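Local structure of putative dioxygenase (1H-3-hydroxy-4-oxoquinaldine 2,4-dioxygenase) (Mycobacteroides abscessus subsp. abscessus, 6RA3) at residues G22-T27 / L85-F90; H33-Y38 / R53-G58; G137-E142 / M179-G184. The protein catalyses cofactor-independent ring cleavage of the Pseudomonas quinolone signal PQS by dioxygen, giving N-octanoylanthranilate and carbon monoxide. All blocks are in the same frame, centred on the assembly; numbering follows the deposited sequence.

Interaction 1 of 3, residues G22-T27 / L85-F90; sequences GPVFVT and LEVDSF
Val-24 and Phe-90 pair as a parallel bridge in the central sheet of the alpha/beta hydrolase fold, at the point where strands 24-28 and 90-95 start side by side. Val-24 N donates to Ser-89 O over 3.0 Å, a fairly straight bond (165° at the hydrogen) that reaches the carbonyl 19° out of its plane. A water 2.7 Å from Ser-89 O donates a second hydrogen bond to it and another to Gly-22 O. A third, weaker approach comes from Pro-23, whose CA lies 3.3 Å from Ser-89 O in a CA-H...O contact. The pyrrolidine ring of Pro-23 covers Ser-89, its CG 3.9 Å from Ser-89 OG.

The rest of the contact is apolar. Val-24 CG2, beside its own backbone N, meets Val-87 CG1 at 3.7 Å, the two side chains crossing obliquely. The CB atoms of Val-24 and Phe-90 stand on the same side of the sheet. Phe-90 CG lies between the backbone N and the carbonyl carbon (chi1 61°), and the ring leads off from there, its CD2 touching Val-26 CG2 at 3.8 Å.

Glu-86, with positive phi, is the C' residue of a Schellman motif that ends helix 71-84, from which residues 87-89 lead to strand 90-95. Its carboxylate is bound by Trp-144 and Phe-177 of the second subunit. The crossover from strand 51-54 to strand 90-95 passes over strand 24-28, and Leu-82 of its helix packs on Val-26, Val-87 and Phe-90; Phe-25 points away, to helix 253-266.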
loop_
_atom_site.group_PDB
_atom_site.type_symbol
_atom_site.label_atom_id
_atom_site.label_comp_id
_atom_site.label_asym_id
_atom_site.label_seq_id
_atom_site.Cartn_x
_atom_site.Cartn_y
_atom_site.Cartn_z
ATOM N N GLY A 22 -12.196 3.643 -25.867
ATOM C CA GLY A 22 -13.615 3.509 -25.636
ATOM C C GLY A 22 -13.971 3.961 -24.236
ATOM O O GLY A 22 -13.149 4.567 -23.536
ATOM N N PRO A 23 -15.206 3.677 -23.806
ATOM C CA PRO A 23 -15.619 4.070 -22.456
ATOM C C PRO A 23 -14.828 3.352 -21.381
ATOM O O PRO A 23 -14.469 2.179 -21.517
ATOM C CB PRO A 23 -17.102 3.673 -22.397
ATOM C CG PRO A 23 -17.533 3.592 -23.813
ATOM C CD PRO A 23 -16.322 3.080 -24.558
ATOM N N VAL A 24 -14.611 4.079 -20.290
ATOM C CA VAL A 24 -13.879 3.597 -19.128
ATOM C C VAL A 24 -14.856 2.896 -18.188
ATOM O O VAL A 24 -15.946 3.413 -17.910
ATOM C CB VAL A 24 -13.178 4.783 -18.440
ATOM C CG1 VAL A 24 -12.433 4.372 -17.145
ATOM C CG2 VAL A 24 -12.257 5.476 -19.430
ATOM N N PHE A 25 -14.482 1.720 -17.694
ATOM C CA PHE A 25 -15.209 1.144 -16.566
ATOM C C PHE A 25 -14.849 1.868 -15.261
ATOM O O PHE A 25 -13.670 2.012 -14.924
ATOM C CB PHE A 25 -14.904 -0.333 -16.435
ATOM C CG PHE A 25 -15.521 -1.178 -17.509
ATOM C CD1 PHE A 25 -16.863 -1.040 -17.836
ATOM C CD2 PHE A 25 -14.759 -2.115 -18.193
ATOM C CE1 PHE A 25 -17.439 -1.827 -18.814
ATOM C CE2 PHE A 25 -15.329 -2.903 -19.176
ATOM C CZ PHE A 25 -16.670 -2.758 -19.489
ATOM N N VAL A 26 -15.865 2.316 -14.514
ATOM C CA VAL A 26 -15.663 2.952 -13.210
ATOM C C VAL A 26 -16.404 2.117 -12.178
ATOM O O VAL A 26 -17.640 2.012 -12.212
ATOM C CB VAL A 26 -16.119 4.416 -13.183
ATOM C CG1 VAL A 26 -15.912 5.007 -11.786
ATOM C CG2 VAL A 26 -15.371 5.237 -14.198
ATOM N N THR A 27 -15.645 1.461 -11.307
ATOM C CA THR A 27 -16.214 0.627 -10.281
ATOM C C THR A 27 -16.507 1.477 -9.052
ATOM O O THR A 27 -15.738 2.378 -8.689
ATOM C CB THR A 27 -15.310 -0.546 -9.909
ATOM O OG1 THR A 27 -14.240 -0.121 -9.052
ATOM C CG2 THR A 27 -14.757 -1.211 -11.158
ATOM N N LEU A 85 -8.767 12.849 -13.898
ATOM C CA LEU A 85 -8.075 11.773 -14.611
ATOM C C LEU A 85 -8.321 11.794 -16.120
ATOM O O LEU A 85 -7.936 10.837 -16.811
ATOM C CB LEU A 85 -8.493 10.426 -14.057
ATOM C CG LEU A 85 -8.150 10.150 -12.588
ATOM C CD1 LEU A 85 -8.862 8.904 -12.095
ATOM C CD2 LEU A 85 -6.650 10.004 -12.409
ATOM N N GLU A 86 -8.919 12.874 -16.621
ATOM C CA GLU A 86 -9.357 13.044 -18.009
ATOM C C GLU A 86 -10.012 11.784 -18.566
ATOM O O GLU A 86 -9.689 11.297 -19.658
ATOM C CB GLU A 86 -8.199 13.478 -18.886
ATOM C CG GLU A 86 -7.546 14.733 -18.415
ATOM C CD GLU A 86 -6.277 15.023 -19.193
ATOM O OE1 GLU A 86 -6.378 15.313 -20.419
ATOM O OE2 GLU A 86 -5.187 14.933 -18.565
ATOM N N VAL A 87 -10.957 11.262 -17.804
ATOM C CA VAL A 87 -11.850 10.225 -18.285
ATOM C C VAL A 87 -12.989 10.943 -18.983
ATOM O O VAL A 87 -13.634 11.812 -18.390
ATOM C CB VAL A 87 -12.360 9.350 -17.140
ATOM C CG1 VAL A 87 -13.472 8.438 -17.630
ATOM C CG2 VAL A 87 -11.205 8.537 -16.560
ATOM N N ASP A 88 -13.202 10.626 -20.255
ATOM C CA ASP A 88 -14.362 11.175 -20.946
ATOM C C ASP A 88 -15.560 10.258 -20.710
ATOM O O ASP A 88 -16.162 10.280 -19.628
ATOM C CB ASP A 88 -14.079 11.372 -22.439
ATOM C CG ASP A 88 -15.174 12.202 -23.132
ATOM O OD1 ASP A 88 -16.142 12.641 -22.443
ATOM O OD2 ASP A 88 -15.063 12.432 -24.360
ATOM N N SER A 89 -15.912 9.432 -21.688
ATOM C CA SER A 89 -17.100 8.610 -21.542
ATOM C C SER A 89 -16.788 7.406 -20.667
ATOM O O SER A 89 -15.699 6.828 -20.732
ATOM C CB SER A 89 -17.640 8.168 -22.905
ATOM O OG SER A 89 -16.697 7.391 -23.626
ATOM N N PHE A 90 -17.752 7.030 -19.832
ATOM C CA PHE A 90 -17.494 5.976 -18.877
ATOM C C PHE A 90 -18.783 5.290 -18.487
ATOM O O PHE A 90 -19.882 5.836 -18.617
ATOM C CB PHE A 90 -16.750 6.510 -17.635
ATOM C CG PHE A 90 -17.498 7.568 -16.834
ATOM C CD1 PHE A 90 -17.347 8.917 -17.115
ATOM C CD2 PHE A 90 -18.281 7.204 -15.759
ATOM C CE1 PHE A 90 -18.000 9.898 -16.338
ATOM C CE2 PHE A 90 -18.926 8.168 -14.975
ATOM C CZ PHE A 90 -18.784 9.502 -15.264
HETATM O O HOH W 1 -13.599 7.119 -22.397
#

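Interaction 2 of 3, residues H33-Y38 / R53-G58; sequences HDLRAY and RVCWRG
Leu-35 and Arg-53, the two side chains with most surface buried here, cross at about a right angle. Their CB atoms meet at 3.8 Å, and farther out Leu-35 CD1 sits over one face of the guanidinium, offset toward its rim and 4.0 Å from Arg-53 CZ. The arginine chain bends at chi3 (-70°), which turns NE out of line with the carbons before it; Arg-53 CD at this bend touches Tyr-38 CB at 3.8 Å. The charged end is gripped from outside the two segments: NH2 forms a salt bridge with Asp-15 of the neighbouring strand and NH1 one with Asp-39, which would keep the flat group in place against Leu-35 CD1.

Segment 33-38 belongs to the loop after strand 24-28, at the carboxyl ends of the parallel strands of the alpha/beta hydrolase sheet. There Asp-34 OD1 accepts from Arg-36 N in an Asx turn, met from above the carboxylate plane, and residues 35-37 form a short 3-10 turn. Leu-35 N is buried by the contact and has no partner in the model.

Cys-55 follows just beyond the end of strand 51-54. Its SG touches both Leu-35 CG and Asp-34 CB at 3.7 Å. A water joins the two segments, donating to His-33 O (2.6 Å) and accepting from Trp-56 N (3.1 Å).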
loop_
_atom_site.group_PDB
_atom_site.type_symbol
_atom_site.label_atom_id
_atom_site.label_comp_id
_atom_site.label_asym_id
_atom_site.label_seq_id
_atom_site.Cartn_x
_atom_site.Cartn_y
_atom_site.Cartn_z
ATOM N N HIS A 33 -17.045 -0.550 2.347
ATOM C CA HIS A 33 -15.984 -1.368 1.796
ATOM C C HIS A 33 -15.432 -0.612 0.608
ATOM O O HIS A 33 -15.949 0.442 0.219
ATOM C CB HIS A 33 -16.446 -2.810 1.475
ATOM C CG HIS A 33 -17.491 -2.921 0.413
ATOM N ND1 HIS A 33 -17.876 -4.137 -0.104
ATOM C CD2 HIS A 33 -18.243 -1.990 -0.219
ATOM C CE1 HIS A 33 -18.808 -3.951 -1.021
ATOM N NE2 HIS A 33 -19.058 -2.659 -1.103
ATOM N N ASP A 34 -14.319 -1.119 0.085
ATOM C CA ASP A 34 -13.535 -0.311 -0.838
ATOM C C ASP A 34 -13.322 -1.026 -2.172
ATOM O O ASP A 34 -14.040 -1.971 -2.505
ATOM C CB ASP A 34 -12.202 0.061 -0.179
ATOM C CG ASP A 34 -11.349 -1.145 0.160
ATOM O OD1 ASP A 34 -11.742 -2.288 -0.169
ATOM O OD2 ASP A 34 -10.271 -0.950 0.775
ATOM N N LEU A 35 -12.311 -0.601 -2.920
ATOM C CA LEU A 35 -12.151 -1.079 -4.279
ATOM C C LEU A 35 -11.787 -2.557 -4.335
ATOM O O LEU A 35 -11.961 -3.181 -5.392
ATOM C CB LEU A 35 -11.157 -0.157 -4.988
ATOM C CG LEU A 35 -9.832 0.187 -4.322
ATOM C CD1 LEU A 35 -9.072 -1.097 -3.999
ATOM C CD2 LEU A 35 -9.020 1.122 -5.229
ATOM N N ARG A 36 -11.393 -3.170 -3.212
ATOM C CA ARG A 36 -11.239 -4.623 -3.146
ATOM C C ARG A 36 -12.536 -5.378 -3.417
ATOM O O ARG A 36 -12.495 -6.605 -3.597
ATOM C CB ARG A 36 -10.727 -5.077 -1.776
ATOM C CG ARG A 36 -9.445 -4.380 -1.270
ATOM C CD ARG A 36 -9.062 -4.844 0.157
ATOM N NE ARG A 36 -8.756 -6.282 0.166
ATOM C CZ ARG A 36 -7.529 -6.817 0.178
ATOM N NH1 ARG A 36 -6.441 -6.048 0.196
ATOM N NH2 ARG A 36 -7.385 -8.145 0.177
ATOM N N ALA A 37 -13.686 -4.705 -3.396
ATOM C CA ALA A 37 -14.916 -5.352 -3.838
ATOM C C ALA A 37 -14.812 -5.804 -5.292
ATOM O O ALA A 37 -15.618 -6.634 -5.734
ATOM C CB ALA A 37 -16.122 -4.418 -3.678
ATOM N N TYR A 38 -13.838 -5.275 -6.040
ATOM C CA TYR A 38 -13.701 -5.529 -7.470
ATOM C C TYR A 38 -12.386 -6.210 -7.818
ATOM O O TYR A 38 -12.041 -6.292 -8.995
ATOM C CB TYR A 38 -13.858 -4.231 -8.248
ATOM C CG TYR A 38 -15.279 -3.725 -8.185
ATOM C CD1 TYR A 38 -16.229 -4.161 -9.103
ATOM C CD2 TYR A 38 -15.686 -2.849 -7.191
ATOM C CE1 TYR A 38 -17.532 -3.713 -9.058
ATOM C CE2 TYR A 38 -17.001 -2.384 -7.133
ATOM C CZ TYR A 38 -17.921 -2.834 -8.071
ATOM O OH TYR A 38 -19.227 -2.404 -8.037
ATOM N N ARG A 53 -11.054 2.090 -10.503
ATOM C CA ARG A 53 -11.782 1.663 -9.312
ATOM C C ARG A 53 -11.764 2.803 -8.299
ATOM O O ARG A 53 -10.704 3.368 -8.018
ATOM C CB ARG A 53 -11.184 0.397 -8.710
ATOM C CG ARG A 53 -11.167 -0.795 -9.626
ATOM C CD ARG A 53 -10.809 -2.046 -8.869
ATOM N NE ARG A 53 -9.406 -1.989 -8.467
ATOM C CZ ARG A 53 -8.824 -2.823 -7.617
ATOM N NH1 ARG A 53 -9.511 -3.803 -7.043
ATOM N NH2 ARG A 53 -7.537 -2.676 -7.350
ATOM N N VAL A 54 -12.941 3.168 -7.782
ATOM C CA VAL A 54 -13.097 4.384 -6.993
ATOM C C VAL A 54 -13.589 4.026 -5.599
ATOM O O VAL A 54 -14.504 3.218 -5.433
ATOM C CB VAL A 54 -14.067 5.377 -7.655
ATOM C CG1 VAL A 54 -14.305 6.564 -6.741
ATOM C CG2 VAL A 54 -13.536 5.842 -8.978
ATOM N N CYS A 55 -12.978 4.653 -4.602
ATOM C CA CYS A 55 -13.390 4.538 -3.211
ATOM C C CYS A 55 -14.219 5.763 -2.848
ATOM O O CYS A 55 -13.966 6.855 -3.347
ATOM C CB CYS A 55 -12.172 4.456 -2.281
ATOM S SG CYS A 55 -11.196 2.952 -2.343
ATOM N N TRP A 56 -15.233 5.568 -1.997
ATOM C CA TRP A 56 -15.948 6.704 -1.424
ATOM C C TRP A 56 -15.052 7.472 -0.446
ATOM O O TRP A 56 -14.095 6.931 0.116
ATOM C CB TRP A 56 -17.203 6.230 -0.683
ATOM C CG TRP A 56 -18.078 5.330 -1.472
ATOM C CD1 TRP A 56 -18.448 4.051 -1.153
ATOM C CD2 TRP A 56 -18.697 5.632 -2.726
ATOM N NE1 TRP A 56 -19.267 3.547 -2.132
ATOM C CE2 TRP A 56 -19.429 4.498 -3.110
ATOM C CE3 TRP A 56 -18.706 6.762 -3.557
ATOM C CZ2 TRP A 56 -20.163 4.454 -4.299
ATOM C CZ3 TRP A 56 -19.423 6.708 -4.739
ATOM C CH2 TRP A 56 -20.161 5.572 -5.084
ATOM N N ARG A 57 -15.363 8.749 -0.269
ATOM C CA ARG A 57 -14.748 9.532 0.795
ATOM C C ARG A 57 -14.898 8.799 2.122
ATOM O O ARG A 57 -15.874 8.089 2.354
ATOM C CB ARG A 57 -15.346 10.953 0.840
ATOM C CG ARG A 57 -16.750 11.097 1.430
ATOM C CD ARG A 57 -17.128 12.556 1.606
ATOM N NE ARG A 57 -17.044 13.359 0.395
ATOM C CZ ARG A 57 -17.306 14.657 0.360
ATOM N NH1 ARG A 57 -17.647 15.300 1.471
ATOM N NH2 ARG A 57 -17.223 15.324 -0.778
ATOM N N GLY A 58 -13.857 8.879 2.953
ATOM C CA GLY A 58 -13.847 8.157 4.209
ATOM C C GLY A 58 -13.649 6.657 4.111
ATOM O O GLY A 58 -13.629 5.983 5.149
HETATM O O HOH W 2 -15.494 2.593 -1.247
#

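Interaction 3 of 3, residues G137-E142 / M179-G184; sequences GIQDPE and MWARAG
The indole of Trp-180 is met at its edge by Ile-138, whose CD1 lies near the ring plane, 4.1 Å from CE3. A second indole, that of Trp-144 of the same chain, also meets this ring, the two planes inclined by about 25°. The other flat group of the helix, the guanidinium of Arg-182, takes no part in the contact with segment 137-142; Met-179 SD lies in plane at its edge and takes a weak bond from NH1, while Asp-178 and Asp-68 hold it by salt bridges.

Ile-138 does most of the touching. Its CG1 stands between the backbone N and the carbonyl carbon (chi1 62°), directed at the helix, where it comes within 3.4 Å of Trp-180 O. CD1 continues across the backbone to Gly-184 CA at 3.8 Å. Gly-184 has no side chain, and it meets both Ile-138 and Gln-139 with main chain alone. The aliphatic part of Gln-139 lies against the next carbonyl, CG 3.5 Å from Ala-181 O, while Ala-181 CB approaches Ile-138 O at 3.7 Å. Gln-139 NE2 reaches Gly-184 C at 3.5 Å, but its hydrogen bond goes to Leu-135 O in the preceding helix.

Segment 137-142 leaves helix 129-137 through a type I turn from Gly-137 to Asp-140, whose carboxylate then accepts from Glu-142 N in an Asx turn. Both segments lie in the helical region inserted between strands 116-120 and 209-214, the usual place of the cap in alpha/beta hydrolases.

No hydrogen bond joins the two segments. Ile-138 O makes a CA-H...O contact with Ala-181 CA (3.4 Å), a bent one at 121°, and close fit of side-chain carbons to helical main chain, rather than polar pairing, defines how they meet.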
loop_
_atom_site.group_PDB
_atom_site.type_symbol
_atom_site.label_atom_id
_atom_site.label_comp_id
_atom_site.label_asym_id
_atom_site.label_seq_id
_atom_site.Cartn_x
_atom_site.Cartn_y
_atom_site.Cartn_z
ATOM N N GLY A 137 -31.363 0.187 13.176
ATOM C CA GLY A 137 -30.563 -0.520 14.159
ATOM C C GLY A 137 -29.082 -0.195 14.053
ATOM O O GLY A 137 -28.379 -0.134 15.060
ATOM N N ILE A 138 -28.584 0.005 12.830
ATOM C CA ILE A 138 -27.173 0.365 12.679
ATOM C C ILE A 138 -26.904 1.830 12.980
ATOM O O ILE A 138 -25.730 2.224 13.067
ATOM C CB ILE A 138 -26.631 0.017 11.278
ATOM C CG1 ILE A 138 -27.370 0.801 10.197
ATOM C CG2 ILE A 138 -26.669 -1.501 11.081
ATOM C CD1 ILE A 138 -27.127 0.284 8.774
ATOM N N GLN A 139 -27.948 2.642 13.170
ATOM C CA GLN A 139 -27.798 3.993 13.706
ATOM C C GLN A 139 -27.869 4.038 15.225
ATOM O O GLN A 139 -27.864 5.135 15.799
ATOM C CB GLN A 139 -28.865 4.922 13.133
ATOM C CG GLN A 139 -28.839 5.045 11.636
ATOM C CD GLN A 139 -29.993 5.850 11.167
ATOM O OE1 GLN A 139 -30.257 6.933 11.703
ATOM N NE2 GLN A 139 -30.724 5.326 10.198
ATOM N N ASP A 140 -27.909 2.880 15.876
ATOM C CA ASP A 140 -28.028 2.791 17.320
ATOM C C ASP A 140 -26.654 2.549 17.931
ATOM O O ASP A 140 -26.071 1.475 17.706
ATOM C CB ASP A 140 -28.991 1.662 17.706
ATOM C CG ASP A 140 -29.176 1.522 19.231
ATOM O OD1 ASP A 140 -28.431 2.163 19.999
ATOM O OD2 ASP A 140 -30.069 0.763 19.661
ATOM N N PRO A 141 -26.116 3.485 18.721
ATOM C CA PRO A 141 -24.751 3.310 19.241
ATOM C C PRO A 141 -24.535 2.022 20.015
ATOM O O PRO A 141 -23.402 1.515 20.038
ATOM C CB PRO A 141 -24.575 4.536 20.147
ATOM C CG PRO A 141 -25.494 5.548 19.614
ATOM C CD PRO A 141 -26.678 4.797 19.098
ATOM N N GLU A 142 -25.582 1.476 20.654
ATOM C CA GLU A 142 -25.441 0.283 21.484
ATOM C C GLU A 142 -25.701 -1.024 20.742
ATOM O O GLU A 142 -25.359 -2.086 21.266
ATOM C CB GLU A 142 -26.379 0.365 22.704
ATOM C CG GLU A 142 -26.049 1.500 23.657
ATOM C CD GLU A 142 -26.774 2.796 23.309
ATOM O OE1 GLU A 142 -27.990 2.746 23.003
ATOM O OE2 GLU A 142 -26.126 3.869 23.341
ATOM N N MET A 179 -19.619 5.072 10.269
ATOM C CA MET A 179 -19.897 4.844 8.857
ATOM C C MET A 179 -21.146 3.993 8.682
ATOM O O MET A 179 -21.922 4.221 7.751
ATOM C CB MET A 179 -18.701 4.173 8.156
ATOM C CG MET A 179 -18.788 4.246 6.596
ATOM S SD MET A 179 -18.802 5.868 5.940
ATOM C CE MET A 179 -17.051 6.344 6.047
ATOM N N TRP A 180 -21.344 3.009 9.557
ATOM C CA TRP A 180 -22.551 2.191 9.493
ATOM C C TRP A 180 -23.808 2.996 9.815
ATOM O O TRP A 180 -24.844 2.819 9.163
ATOM C CB TRP A 180 -22.397 1.004 10.426
ATOM C CG TRP A 180 -21.592 -0.031 9.776
ATOM C CD1 TRP A 180 -20.249 -0.236 9.900
ATOM C CD2 TRP A 180 -22.066 -1.000 8.840
ATOM N NE1 TRP A 180 -19.858 -1.288 9.108
ATOM C CE2 TRP A 180 -20.957 -1.774 8.444
ATOM C CE3 TRP A 180 -23.325 -1.290 8.298
ATOM C CZ2 TRP A 180 -21.070 -2.821 7.532
ATOM C CZ3 TRP A 180 -23.435 -2.328 7.398
ATOM C CH2 TRP A 180 -22.312 -3.081 7.020
ATOM N N ALA A 181 -23.749 3.878 10.816
ATOM C CA ALA A 181 -24.868 4.786 11.055
ATOM C C ALA A 181 -25.125 5.652 9.829
ATOM O O ALA A 181 -26.278 5.828 9.415
ATOM C CB ALA A 181 -24.616 5.649 12.308
ATOM N N ARG A 182 -24.074 6.173 9.203
ATOM C CA ARG A 182 -24.277 7.056 8.050
ATOM C C ARG A 182 -24.912 6.310 6.881
ATOM O O ARG A 182 -25.768 6.860 6.174
ATOM C CB ARG A 182 -22.953 7.685 7.600
ATOM C CG ARG A 182 -23.028 8.467 6.280
ATOM C CD ARG A 182 -21.712 9.190 6.005
ATOM N NE ARG A 182 -21.340 9.995 7.160
ATOM C CZ ARG A 182 -20.373 9.715 8.030
ATOM N NH1 ARG A 182 -19.601 8.629 7.891
ATOM N NH2 ARG A 182 -20.185 10.537 9.065
ATOM N N ALA A 183 -24.480 5.067 6.650
ATOM C CA ALA A 183 -25.098 4.231 5.626
ATOM C C ALA A 183 -26.593 4.097 5.886
ATOM O O ALA A 183 -27.411 4.275 4.977
ATOM C CB ALA A 183 -24.435 2.857 5.606
ATOM N N GLY A 184 -26.959 3.795 7.132
ATOM C CA GLY A 184 -28.350 3.696 7.533
ATOM C C GLY A 184 -29.130 4.911 7.115
ATOM O O GLY A 184 -30.143 4.789 6.429
#

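How the interactions relate
Interactions 1 and 2 share the sheet: strands 24-28 and 51-54 are neighbours, Thr-27 O lies 3.0 Å from Val-54 N in a probable hydrogen bond, and Thr-27 CB packs on Tyr-38 CD2 at 3.6 Å. Interaction 3 lies in the helical insert that corresponds to the cap; it touches interaction 2 where Met-179 CE meets Gly-58 O at 3.6 Å, but stays about 15 Å (nearest atoms) from interaction 1. Interactions 2 and 3 are nearer the catalytic residues: between side chains, Tyr-38 is about 11 Å and Trp-180 about 9 Å from His-246, the probable proton donor/acceptor, and Tyr-38 about 11 Å from His-97, which probably binds substrate. In interaction 1, the Val-87 side chain is about 13 Å from a bound 2-(octanoylamino)benzoic acid.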